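Local coordinates for protein inactive glucansucrase (Lactobacillus reuteri, PDB 5JBD) that is an inactive glucansucrase of glycoside hydrolase family 70, built round a TIM-barrel domain and carrying a bound calcium ion, at residues A473-Q477 with N668-I674; R395-I399 with A426-F430; Y319-Y323 with W386-N391; E435-K439 with Y604-Y608. One frame throughout, in Å; residues are numbered along the deposited sequence.

Contact 1 (A473-Q477 with N668-I674)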
loop_
_atom_site.group_PDB
_atom_site.type_symbol
_atom_site.label_atom_id
_atom_site.label_comp_id
_atom_site.label_asym_id
_atom_site.label_seq_id
_atom_site.Cartn_x
_atom_site.Cartn_y
_atom_site.Cartn_z
ATOM N N ALA A 473 17.600 5.048 -9.398
ATOM C CA ALA A 473 18.555 4.406 -10.295
ATOM C C ALA A 473 18.311 2.895 -10.307
ATOM O O ALA A 473 17.475 2.378 -9.562
ATOM C CB ALA A 473 19.989 4.714 -9.883
ATOM N N GLN A 474 19.032 2.186 -11.170
ATOM C CA GLN A 474 18.985 0.725 -11.163
ATOM C C GLN A 474 19.418 0.188 -9.785
ATOM O O GLN A 474 20.158 0.853 -9.036
ATOM C CB GLN A 474 19.839 0.144 -12.297
ATOM C CG GLN A 474 19.245 0.374 -13.680
ATOM C CD GLN A 474 17.958 -0.385 -13.901
ATOM O OE1 GLN A 474 17.920 -1.606 -13.774
ATOM N NE2 GLN A 474 16.896 0.330 -14.257
ATOM N N TYR A 475 18.904 -0.986 -9.434
ATOM C CA TYR A 475 18.929 -1.440 -8.039
ATOM C C TYR A 475 20.339 -1.553 -7.469
ATOM O O TYR A 475 21.175 -2.290 -7.992
ATOM C CB TYR A 475 18.168 -2.774 -7.873
ATOM C CG TYR A 475 17.837 -3.094 -6.422
ATOM C CD1 TYR A 475 16.768 -2.462 -5.769
ATOM C CD2 TYR A 475 18.595 -4.000 -5.705
ATOM C CE1 TYR A 475 16.463 -2.745 -4.443
ATOM C CE2 TYR A 475 18.309 -4.294 -4.374
ATOM C CZ TYR A 475 17.250 -3.665 -3.735
ATOM O OH TYR A 475 16.988 -3.981 -2.406
ATOM N N MET A 476 20.598 -0.798 -6.399
ATOM C CA MET A 476 21.903 -0.741 -5.731
ATOM C C MET A 476 23.086 -0.237 -6.592
ATOM O O MET A 476 24.229 -0.358 -6.163
ATOM C CB MET A 476 22.261 -2.090 -5.055
ATOM C CG MET A 476 21.373 -2.447 -3.863
ATOM S SD MET A 476 21.650 -4.095 -3.190
ATOM C CE MET A 476 23.243 -3.917 -2.376
ATOM N N GLN A 477 22.824 0.380 -7.749
ATOM C CA GLN A 477 23.913 0.931 -8.600
ATOM C C GLN A 477 24.563 2.213 -8.064
ATOM O O GLN A 477 25.735 2.447 -8.348
ATOM C CB GLN A 477 23.437 1.218 -10.034
ATOM C CG GLN A 477 22.954 0.015 -10.832
ATOM C CD GLN A 477 23.791 -1.238 -10.666
ATOM O OE1 GLN A 477 24.907 -1.338 -11.186
ATOM N NE2 GLN A 477 23.245 -2.212 -9.933
ATOM N N ASN A 668 20.057 -6.949 -13.631
ATOM C CA ASN A 668 19.585 -5.819 -12.808
ATOM C C ASN A 668 18.250 -6.060 -12.079
ATOM O O ASN A 668 17.779 -5.166 -11.368
ATOM C CB ASN A 668 19.498 -4.528 -13.646
ATOM C CG ASN A 668 20.860 -3.904 -13.924
ATOM O OD1 ASN A 668 21.870 -4.275 -13.335
ATOM N ND2 ASN A 668 20.886 -2.946 -14.836
ATOM N N HIS A 669 17.641 -7.239 -12.247
ATOM C CA HIS A 669 16.497 -7.627 -11.427
ATOM C C HIS A 669 16.902 -7.518 -9.964
ATOM O O HIS A 669 17.929 -8.054 -9.563
ATOM C CB HIS A 669 16.071 -9.074 -11.698
ATOM C CG HIS A 669 15.372 -9.280 -13.009
ATOM N ND1 HIS A 669 14.779 -10.478 -13.347
ATOM C CD2 HIS A 669 15.169 -8.450 -14.060
ATOM C CE1 HIS A 669 14.225 -10.374 -14.540
ATOM N NE2 HIS A 669 14.446 -9.151 -14.993
ATOM N N ALA A 670 16.093 -6.834 -9.169
ATOM C CA ALA A 670 16.398 -6.679 -7.746
ATOM C C ALA A 670 16.689 -8.034 -7.084
ATOM O O ALA A 670 17.619 -8.139 -6.284
ATOM C CB ALA A 670 15.258 -5.957 -7.029
ATOM N N TYR A 671 15.936 -9.078 -7.455
ATOM C CA TYR A 671 16.154 -10.397 -6.854
ATOM C C TYR A 671 17.580 -10.882 -7.078
ATOM O O TYR A 671 18.220 -11.368 -6.147
ATOM C CB TYR A 671 15.131 -11.436 -7.348
ATOM C CG TYR A 671 13.677 -11.197 -6.919
ATOM C CD1 TYR A 671 13.358 -10.537 -5.732
ATOM C CD2 TYR A 671 12.626 -11.620 -7.723
ATOM C CE1 TYR A 671 12.040 -10.296 -5.368
ATOM C CE2 TYR A 671 11.308 -11.404 -7.360
ATOM C CZ TYR A 671 11.020 -10.745 -6.159
ATOM O OH TYR A 671 9.724 -10.513 -5.790
ATOM N N ASN A 672 18.100 -10.697 -8.289
ATOM C CA ASN A 672 19.461 -11.138 -8.606
ATOM C C ASN A 672 20.532 -10.289 -7.935
ATOM O O ASN A 672 21.535 -10.818 -7.439
ATOM C CB ASN A 672 19.660 -11.208 -10.127
ATOM C CG ASN A 672 18.741 -12.242 -10.778
ATOM O OD1 ASN A 672 18.330 -13.215 -10.131
ATOM N ND2 ASN A 672 18.384 -12.023 -12.031
ATOM N N VAL A 673 20.317 -8.979 -7.919
ATOM C CA VAL A 673 21.236 -8.061 -7.234
ATOM C C VAL A 673 21.276 -8.378 -5.732
ATOM O O VAL A 673 22.359 -8.446 -5.145
ATOM C CB VAL A 673 20.867 -6.575 -7.492
ATOM C CG1 VAL A 673 21.810 -5.644 -6.735
ATOM C CG2 VAL A 673 20.888 -6.280 -8.989
ATOM N N ILE A 674 20.114 -8.624 -5.125
ATOM C CA ILE A 674 20.041 -8.960 -3.683
ATOM C C ILE A 674 20.828 -10.247 -3.372
ATOM O O ILE A 674 21.645 -10.269 -2.442
ATOM C CB ILE A 674 18.576 -9.044 -3.181
ATOM C CG1 ILE A 674 17.921 -7.661 -3.202
ATOM C CG2 ILE A 674 18.493 -9.626 -1.769
ATOM C CD1 ILE A 674 16.405 -7.656 -3.207
HETATM O O HOH W 1 17.277 -2.575 -11.242
#
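Tyr475 lays its ring on the first turns of helix 670-676, its CA 5.8 Å from the CA of Ala670. The knob is the methyl of Ala670: CB stands over the middle of one ring face in a CH-pi contact, 4.0 Å from the Tyr475 centroid and 13° off the normal. Val673 closes the rim, its CG1 lying near the ring plane 3.8 Å from Tyr475 CD2, and the Ile674 branch CG1-CD1 crosses the hydroxyl end, with CG1 3.6 Å from Tyr475 CE2. The tyrosine thus fits a shallow trough between Ala670 and, one turn later, Val673 and Ile674. With its CG anti to the backbone N (chi1 -164°), the ring drops onto the helix while OH runs on to Asp655 O. The Met476 and Val673 side chains run past each other in opposite directions, SD against CG1. At the other end Gln474 and Asn668 cross nearly at right angles, Gln474 OE1 resting 3.3 Å from Asn668 CB. A water links the two segments, giving its protons to Gln474 OE1 and, at 2.6 Å, to Asn668 O, and accepting from Tyr475 N. Gln474 also bonds Glu662 O and Thr664 N, while Asn668 ND2 bonds Thr664. A type II beta turn, Gln474 to Gln477, presents the loop's side chains. The contact joins the loop beyond barrel strand 460-464 to the helix following neighbouring strand 652-654, adjacent beta-to-alpha excursions of a (beta/alpha)8 barrel.

Contact 2 (R395-I399 with A426-F430)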
loop_
_atom_site.group_PDB
_atom_site.type_symbol
_atom_site.label_atom_id
_atom_site.label_comp_id
_atom_site.label_asym_id
_atom_site.label_seq_id
_atom_site.Cartn_x
_atom_site.Cartn_y
_atom_site.Cartn_z
ATOM N N ARG A 395 8.700 8.660 1.863
ATOM C CA ARG A 395 9.361 9.221 0.685
ATOM C C ARG A 395 8.331 9.636 -0.375
ATOM O O ARG A 395 8.462 10.713 -0.953
ATOM C CB ARG A 395 10.385 8.255 0.091
ATOM C CG ARG A 395 11.249 8.884 -0.997
ATOM C CD ARG A 395 12.303 9.803 -0.415
ATOM N NE ARG A 395 13.540 9.063 -0.139
ATOM C CZ ARG A 395 14.342 9.229 0.914
ATOM N NH1 ARG A 395 14.057 10.092 1.901
ATOM N NH2 ARG A 395 15.445 8.490 0.996
ATOM N N LYS A 396 7.306 8.799 -0.580
ATOM C CA LYS A 396 6.183 9.108 -1.488
ATOM C C LYS A 396 5.444 10.389 -1.107
ATOM O O LYS A 396 5.146 11.211 -1.977
ATOM C CB LYS A 396 5.201 7.932 -1.568
ATOM C CG LYS A 396 3.880 8.218 -2.298
ATOM C CD LYS A 396 2.756 7.299 -1.854
ATOM C CE LYS A 396 2.303 7.630 -0.436
ATOM N NZ LYS A 396 1.082 6.882 -0.089
ATOM N N ASN A 397 5.142 10.557 0.188
ATOM C CA ASN A 397 4.502 11.798 0.689
ATOM C C ASN A 397 5.287 13.047 0.301
ATOM O O ASN A 397 4.712 14.028 -0.173
ATOM C CB ASN A 397 4.349 11.775 2.224
ATOM C CG ASN A 397 3.278 10.803 2.701
ATOM O OD1 ASN A 397 2.468 10.284 1.916
ATOM N ND2 ASN A 397 3.270 10.550 4.009
ATOM N N LEU A 398 6.602 12.989 0.487
ATOM C CA LEU A 398 7.498 14.106 0.190
ATOM C C LEU A 398 7.517 14.437 -1.309
ATOM O O LEU A 398 7.441 15.607 -1.700
ATOM C CB LEU A 398 8.910 13.767 0.678
ATOM C CG LEU A 398 9.956 14.870 0.870
ATOM C CD1 LEU A 398 10.972 14.432 1.919
ATOM C CD2 LEU A 398 10.662 15.229 -0.433
ATOM N N ILE A 399 7.605 13.398 -2.133
ATOM C CA ILE A 399 7.636 13.572 -3.589
ATOM C C ILE A 399 6.292 14.105 -4.105
ATOM O O ILE A 399 6.277 14.989 -4.947
ATOM C CB ILE A 399 8.058 12.261 -4.300
ATOM C CG1 ILE A 399 9.518 11.911 -3.980
ATOM C CG2 ILE A 399 7.839 12.327 -5.816
ATOM C CD1 ILE A 399 10.570 12.792 -4.613
ATOM N N ALA A 426 10.161 16.100 -9.941
ATOM C CA ALA A 426 10.269 16.090 -8.470
ATOM C C ALA A 426 11.550 15.389 -7.993
ATOM O O ALA A 426 12.221 15.883 -7.095
ATOM C CB ALA A 426 9.033 15.453 -7.863
ATOM N N TRP A 427 11.893 14.252 -8.592
ATOM C CA TRP A 427 13.138 13.537 -8.219
ATOM C C TRP A 427 14.420 14.283 -8.536
ATOM O O TRP A 427 15.350 14.287 -7.729
ATOM C CB TRP A 427 13.173 12.111 -8.794
ATOM C CG TRP A 427 12.497 11.188 -7.845
ATOM C CD1 TRP A 427 11.237 10.678 -7.939
ATOM C CD2 TRP A 427 13.027 10.740 -6.593
ATOM N NE1 TRP A 427 10.964 9.895 -6.826
ATOM C CE2 TRP A 427 12.048 9.918 -5.989
ATOM C CE3 TRP A 427 14.254 10.936 -5.931
ATOM C CZ2 TRP A 427 12.245 9.306 -4.744
ATOM C CZ3 TRP A 427 14.454 10.320 -4.697
ATOM C CH2 TRP A 427 13.447 9.516 -4.117
ATOM N N GLN A 428 14.474 14.939 -9.695
ATOM C CA GLN A 428 15.618 15.798 -10.002
ATOM C C GLN A 428 15.736 16.887 -8.924
ATOM O O GLN A 428 16.824 17.124 -8.409
ATOM C CB GLN A 428 15.491 16.428 -11.388
ATOM C CG GLN A 428 16.788 17.025 -11.899
ATOM C CD GLN A 428 16.683 17.484 -13.343
ATOM O OE1 GLN A 428 15.985 18.453 -13.654
ATOM N NE2 GLN A 428 17.382 16.791 -14.237
ATOM N N GLU A 429 14.608 17.511 -8.574
ATOM C CA GLU A 429 14.574 18.551 -7.529
ATOM C C GLU A 429 14.982 18.000 -6.167
ATOM O O GLU A 429 15.763 18.632 -5.460
ATOM C CB GLU A 429 13.184 19.197 -7.458
ATOM C CG GLU A 429 12.883 20.073 -8.672
ATOM C CD GLU A 429 11.415 20.429 -8.819
ATOM O OE1 GLU A 429 10.566 19.852 -8.101
ATOM O OE2 GLU A 429 11.096 21.283 -9.674
ATOM N N PHE A 430 14.467 16.814 -5.830
ATOM C CA PHE A 430 14.810 16.149 -4.578
ATOM C C PHE A 430 16.308 15.855 -4.441
ATOM O O PHE A 430 16.910 16.225 -3.438
ATOM C CB PHE A 430 14.004 14.856 -4.382
ATOM C CG PHE A 430 14.354 14.128 -3.111
ATOM C CD1 PHE A 430 13.705 14.438 -1.921
ATOM C CD2 PHE A 430 15.364 13.175 -3.095
ATOM C CE1 PHE A 430 14.036 13.783 -0.747
ATOM C CE2 PHE A 430 15.701 12.515 -1.917
ATOM C CZ PHE A 430 15.039 12.826 -0.742
#
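Ile399 drives its CD1 methyl into the indole of Trp427 and has the largest buried surface here. CD1 sits over the five-membered ring, 3.6 Å from its centroid and 15° off the normal, a CH-pi contact that also leaves CD1 4.0 Å from Phe430 CB. Its other branch, CG2, meets the methyl of Ala426, CB to CG2 3.9 Å. This forking follows from chi1 of -67°, which turns CG1 toward the aromatic rings and CG2 toward the alanine. Phe430 comes next in buried area: Leu398 CD2 approaches its edge, near the ring plane, 3.5 Å from Phe430 CD1, and its tip, CZ, lies over one face of the Arg395 guanidinium, offset toward the rim, 3.9 Å from NH1. Trp427 CH2 meanwhile touches the aliphatic part of Arg395, 3.9 Å from CG, so the arginine chain lies across the ends of both rings. The charge is answered outside the pair: Arg395 forms salt bridges with Glu471 and with Asp467 of helix 465-468. The short helical segments approach to 11.2 Å between axes and cross at 102°. Helix 392-406, directly following barrel strand 385-388, is thereby overlaid by helix 420-434, with Phe659 meeting Trp427 edge-to-face.

Contact 3 (Y319-Y323 with W386-N391)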
loop_
_atom_site.group_PDB
_atom_site.type_symbol
_atom_site.label_atom_id
_atom_site.label_comp_id
_atom_site.label_asym_id
_atom_site.label_seq_id
_atom_site.Cartn_x
_atom_site.Cartn_y
_atom_site.Cartn_z
ATOM N N TYR A 319 5.628 -8.254 11.854
ATOM C CA TYR A 319 5.469 -6.857 12.261
ATOM C C TYR A 319 4.392 -6.158 11.448
ATOM O O TYR A 319 4.341 -6.317 10.203
ATOM C CB TYR A 319 6.813 -6.097 12.190
ATOM C CG TYR A 319 7.766 -6.452 11.047
ATOM C CD1 TYR A 319 8.638 -7.542 11.148
ATOM C CD2 TYR A 319 7.869 -5.644 9.908
ATOM C CE1 TYR A 319 9.527 -7.868 10.122
ATOM C CE2 TYR A 319 8.758 -5.959 8.882
ATOM C CZ TYR A 319 9.593 -7.072 8.997
ATOM O OH TYR A 319 10.498 -7.387 7.991
ATOM N N ASN A 320 3.538 -5.401 12.143
ATOM C CA ASN A 320 2.323 -4.821 11.560
ATOM C C ASN A 320 2.511 -3.374 11.211
ATOM O O ASN A 320 2.924 -2.598 12.059
ATOM C CB ASN A 320 1.141 -4.924 12.539
ATOM C CG ASN A 320 0.690 -6.354 12.779
ATOM O OD1 ASN A 320 1.140 -7.275 12.106
ATOM N ND2 ASN A 320 -0.180 -6.547 13.770
ATOM N N GLU A 321 2.165 -2.997 9.976
ATOM C CA GLU A 321 2.222 -1.601 9.565
ATOM C C GLU A 321 0.998 -0.881 10.072
ATOM O O GLU A 321 -0.115 -1.281 9.786
ATOM C CB GLU A 321 2.257 -1.449 8.053
ATOM C CG GLU A 321 2.336 0.012 7.582
ATOM C CD GLU A 321 1.371 0.381 6.475
ATOM O OE1 GLU A 321 0.518 -0.440 6.069
ATOM O OE2 GLU A 321 1.469 1.510 5.987
ATOM N N GLY A 322 1.214 0.212 10.794
ATOM C CA GLY A 322 0.106 1.073 11.197
ATOM C C GLY A 322 0.543 2.370 11.845
ATOM O O GLY A 322 1.628 2.447 12.400
ATOM N N TYR A 323 -0.326 3.374 11.758
ATOM C CA TYR A 323 -0.080 4.731 12.234
ATOM C C TYR A 323 -1.032 5.110 13.401
ATOM O O TYR A 323 -1.098 6.278 13.798
ATOM C CB TYR A 323 -0.198 5.719 11.056
ATOM C CG TYR A 323 0.922 5.554 10.031
ATOM C CD1 TYR A 323 0.806 4.651 8.976
ATOM C CD2 TYR A 323 2.107 6.287 10.127
ATOM C CE1 TYR A 323 1.834 4.494 8.040
ATOM C CE2 TYR A 323 3.138 6.134 9.197
ATOM C CZ TYR A 323 3.000 5.225 8.162
ATOM O OH TYR A 323 4.026 5.059 7.244
ATOM N N TRP A 386 8.584 -2.046 16.240
ATOM C CA TRP A 386 9.542 -1.701 15.188
ATOM C C TRP A 386 9.434 -0.200 14.879
ATOM O O TRP A 386 8.371 0.402 15.039
ATOM C CB TRP A 386 9.391 -2.570 13.915
ATOM C CG TRP A 386 8.095 -2.538 13.164
ATOM C CD1 TRP A 386 6.840 -2.838 13.640
ATOM C CD2 TRP A 386 7.932 -2.283 11.762
ATOM N NE1 TRP A 386 5.911 -2.746 12.628
ATOM C CE2 TRP A 386 6.554 -2.425 11.464
ATOM C CE3 TRP A 386 8.817 -1.950 10.727
ATOM C CZ2 TRP A 386 6.039 -2.230 10.175
ATOM C CZ3 TRP A 386 8.304 -1.767 9.443
ATOM C CH2 TRP A 386 6.923 -1.899 9.185
ATOM N N SER A 387 10.568 0.410 14.556
ATOM C CA SER A 387 10.634 1.861 14.390
ATOM C C SER A 387 11.448 2.164 13.149
ATOM O O SER A 387 12.209 1.316 12.676
ATOM C CB SER A 387 11.254 2.533 15.637
ATOM O OG SER A 387 12.527 1.973 15.947
ATOM N N PHE A 388 11.327 3.384 12.654
ATOM C CA PHE A 388 11.996 3.766 11.420
ATOM C C PHE A 388 12.249 5.265 11.336
ATOM O O PHE A 388 11.530 6.066 11.946
ATOM C CB PHE A 388 11.129 3.318 10.220
ATOM C CG PHE A 388 9.766 3.941 10.219
ATOM C CD1 PHE A 388 8.761 3.429 11.036
ATOM C CD2 PHE A 388 9.513 5.083 9.484
ATOM C CE1 PHE A 388 7.507 4.017 11.078
ATOM C CE2 PHE A 388 8.264 5.689 9.526
ATOM C CZ PHE A 388 7.262 5.147 10.309
ATOM N N VAL A 389 13.257 5.619 10.529
ATOM C CA VAL A 389 13.537 6.991 10.075
ATOM C C VAL A 389 12.792 7.287 8.765
ATOM O O VAL A 389 12.292 8.403 8.562
ATOM C CB VAL A 389 15.060 7.199 9.875
ATOM C CG1 VAL A 389 15.377 8.525 9.175
ATOM C CG2 VAL A 389 15.788 7.133 11.227
ATOM N N THR A 390 12.753 6.301 7.862
ATOM C CA THR A 390 12.033 6.446 6.591
ATOM C C THR A 390 11.375 5.126 6.201
ATOM O O THR A 390 11.874 4.061 6.545
ATOM C CB THR A 390 12.988 6.877 5.440
ATOM O OG1 THR A 390 13.986 7.795 5.917
ATOM C CG2 THR A 390 12.202 7.530 4.294
ATOM N N ASN A 391 10.257 5.203 5.491
ATOM C CA ASN A 391 9.755 4.066 4.726
ATOM C C ASN A 391 9.272 4.535 3.346
ATOM O O ASN A 391 9.294 5.738 3.031
ATOM C CB ASN A 391 8.684 3.286 5.507
ATOM C CG ASN A 391 7.432 4.098 5.782
ATOM O OD1 ASN A 391 6.949 4.842 4.925
ATOM N ND2 ASN A 391 6.888 3.945 6.993
#
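Tyr319 and Trp386 are the nearest CA pair, 7.2 Å apart, of two segments that each begin as barrel strand and run on into loop. Strand 340-341 is hydrogen-bonded to the second through Tyr340 and Trp386, and Leu339, just before it, bonds Asn320. Side chains bridge the gap. Trp386 NE1 donates to Asn320 O at 3.0 Å with an N-H...O angle of 151°. The oxygen lies in the indole plane, but NE1 stands well above the carbonyl plane rather than on a lone pair. One face of the same indole carries Tyr319: CB sits over the five-membered ring at 3.6 Å from its centroid, and CD2 presents the tyrosine edge to the six-membered ring in a tilted T, planes at 57°. Tyr319 CG lies between backbone N and carbonyl carbon (chi1 37°), as does that of Trp386, which brings the two aromatic groups together. Farther along, Asn391 ND2 donates to Tyr323 OH at 3.1 Å, ring and amide planes nearly perpendicular. That hydroxyl is also bonded to Gln394 NE2, while Asn391 OD1 caps Gln394 N, at the start of helix 392-406. The cluster lies inside the barrel, where Met341 of strand 340-341 touches Trp386, Phe388 and Tyr323, and Ile652 of strand 652-654 touches both Tyr319 and Trp386.

Contact 4 (E435-K439 with Y604-Y608)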
loop_
_atom_site.group_PDB
_atom_site.type_symbol
_atom_site.label_atom_id
_atom_site.label_comp_id
_atom_site.label_asym_id
_atom_site.label_seq_id
_atom_site.Cartn_x
_atom_site.Cartn_y
_atom_site.Cartn_z
ATOM N N GLU A 435 21.356 17.234 -1.264
ATOM C CA GLU A 435 22.786 17.583 -1.123
ATOM C C GLU A 435 23.076 18.940 -0.469
ATOM O O GLU A 435 24.212 19.193 -0.074
ATOM C CB GLU A 435 23.465 17.542 -2.498
ATOM C CG GLU A 435 23.418 16.165 -3.124
ATOM C CD GLU A 435 24.679 15.844 -3.872
ATOM O OE1 GLU A 435 24.853 16.388 -4.978
ATOM O OE2 GLU A 435 25.487 15.053 -3.346
ATOM N N LYS A 436 22.059 19.800 -0.377
ATOM C CA LYS A 436 22.224 21.154 0.143
ATOM C C LYS A 436 22.315 21.193 1.674
ATOM O O LYS A 436 21.818 20.308 2.370
ATOM C CB LYS A 436 21.054 22.048 -0.292
ATOM C CG LYS A 436 21.020 22.332 -1.780
ATOM C CD LYS A 436 19.776 23.115 -2.166
ATOM C CE LYS A 436 19.678 23.275 -3.674
ATOM N NZ LYS A 436 18.562 24.177 -4.059
ATOM N N THR A 437 22.960 22.238 2.172
ATOM C CA THR A 437 22.897 22.591 3.600
ATOM C C THR A 437 21.479 23.098 3.932
ATOM O O THR A 437 20.821 22.560 4.827
ATOM C CB THR A 437 23.966 23.637 3.938
ATOM O OG1 THR A 437 25.263 23.054 3.748
ATOM C CG2 THR A 437 23.837 24.132 5.384
ATOM N N ASN A 438 21.004 24.096 3.180
ATOM C CA ASN A 438 19.674 24.684 3.382
ATOM C C ASN A 438 18.621 24.007 2.553
ATOM O O ASN A 438 18.175 24.545 1.540
ATOM C CB ASN A 438 19.693 26.162 3.063
ATOM C CG ASN A 438 20.477 26.914 4.058
ATOM O OD1 ASN A 438 20.041 27.098 5.196
ATOM N ND2 ASN A 438 21.674 27.302 3.664
ATOM N N LYS A 439 18.198 22.839 3.027
ATOM C CA LYS A 439 17.252 22.008 2.306
ATOM C C LYS A 439 15.863 22.635 2.351
ATOM O O LYS A 439 15.437 23.122 3.381
ATOM C CB LYS A 439 17.217 20.594 2.901
ATOM C CG LYS A 439 18.568 19.888 3.021
ATOM C CD LYS A 439 18.416 18.454 3.548
ATOM C CE LYS A 439 19.659 17.983 4.300
ATOM N NZ LYS A 439 20.855 17.836 3.435
ATOM N N TYR A 604 26.667 23.264 14.162
ATOM C CA TYR A 604 27.139 23.276 12.778
ATOM C C TYR A 604 25.965 23.347 11.824
ATOM O O TYR A 604 24.820 23.013 12.170
ATOM C CB TYR A 604 27.914 22.006 12.458
ATOM C CG TYR A 604 29.221 21.858 13.172
ATOM C CD1 TYR A 604 29.289 21.248 14.415
ATOM C CD2 TYR A 604 30.402 22.290 12.590
ATOM C CE1 TYR A 604 30.499 21.076 15.069
ATOM C CE2 TYR A 604 31.626 22.126 13.235
ATOM C CZ TYR A 604 31.667 21.523 14.474
ATOM O OH TYR A 604 32.864 21.353 15.133
ATOM N N SER A 605 26.261 23.752 10.598
ATOM C CA SER A 605 25.267 23.787 9.542
ATOM C C SER A 605 25.933 23.312 8.259
ATOM O O SER A 605 26.724 24.040 7.650
ATOM C CB SER A 605 24.707 25.199 9.382
ATOM O OG SER A 605 23.655 25.211 8.440
ATOM N N ASN A 606 25.628 22.072 7.867
ATOM C CA ASN A 606 26.148 21.483 6.629
ATOM C C ASN A 606 25.126 20.449 6.107
ATOM O O ASN A 606 24.103 20.229 6.768
ATOM C CB ASN A 606 27.568 20.944 6.875
ATOM C CG ASN A 606 27.599 19.757 7.812
ATOM O OD1 ASN A 606 26.859 18.784 7.632
ATOM N ND2 ASN A 606 28.494 19.804 8.794
ATOM N N PRO A 607 25.379 19.817 4.936
ATOM C CA PRO A 607 24.348 18.921 4.411
ATOM C C PRO A 607 23.991 17.720 5.308
ATOM O O PRO A 607 22.871 17.209 5.209
ATOM C CB PRO A 607 24.949 18.443 3.070
ATOM C CG PRO A 607 25.915 19.517 2.684
ATOM C CD PRO A 607 26.509 19.943 3.995
ATOM N N TYR A 608 24.934 17.310 6.160
ATOM C CA TYR A 608 24.802 16.149 7.024
ATOM C C TYR A 608 24.232 16.488 8.411
ATOM O O TYR A 608 23.466 15.697 8.953
ATOM C CB TYR A 608 26.172 15.471 7.185
ATOM C CG TYR A 608 26.752 15.004 5.861
ATOM C CD1 TYR A 608 26.469 13.738 5.371
ATOM C CD2 TYR A 608 27.559 15.850 5.072
ATOM C CE1 TYR A 608 26.974 13.302 4.148
ATOM C CE2 TYR A 608 28.066 15.422 3.844
ATOM C CZ TYR A 608 27.761 14.146 3.392
ATOM O OH TYR A 608 28.241 13.694 2.194
HETATM O O HOH W 2 21.589 21.343 7.141
#
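Lys439 turns its ammonium group back under its own loop and out to Pro607, gathering a set of backbone oxygens that reaches across the contact. An Asx turn on the opposite side, in which Asn606 OD1 accepts from Tyr608 N, rounds the chain after strand 596-605, and Lys439 NZ bonds Pro607 O within this turn at 2.8 Å. The approach lies in the carbonyl plane, on a lone pair. Lys436 O takes a second bond from NZ at 2.9 Å, nearly in line with its C=O, and Gln434 O takes a third; a weak one reaches Tyr482. Three carbonyls around one buried ammonium probably steady its charge. An otherwise extended chain makes this reach by bending at its last torsion (chi4 -67°), which swings NZ over to Pro607.

The backbones come remarkably close, 4.0 Å from Thr437 CA to Pro607 CA, and the rest of the contact is shaped to that. The proline ring lies against carbonyl oxygens, with CG 3.3 Å from Glu435 O, while its CA-H makes a bent contact with Lys436 O. Thr437 fits beside it: OG1 rests 3.4 Å from Pro607 CD, and the CG2 methyl faces Ser605 OG. An inverse gamma turn centred on Asn438 follows Thr437. Thus the loop after helix 420-434 of the barrel domain is fastened to the turn that follows strand 596-605 in the beta-rich part of the chain. One water donates to both Thr437 O, at 2.7 Å, and Asn606 O.

Contacts 2 and 3 are chained directly: strand 385-388 runs into helix 392-406, and Thr390 CG2 lies 4.0 Å from Arg395 NH1, although their centres are about 20 Å apart. Contact 3 is innermost, about 13 Å from the chain centre, and contact 4 outermost, at about 32 Å. Contact 2 uses helix 420-434 and contact 4 the loop that follows it, with nearest atoms about 5 Å apart but no touch. Contact 1 meets none of the others; its nearest atoms are about 8 Å from contact 2. The Glu321 side chain, in contact 3, is about 11 Å from the calcium ion and about 4 Å from a glycerol probably derived from the crystallisation liquor.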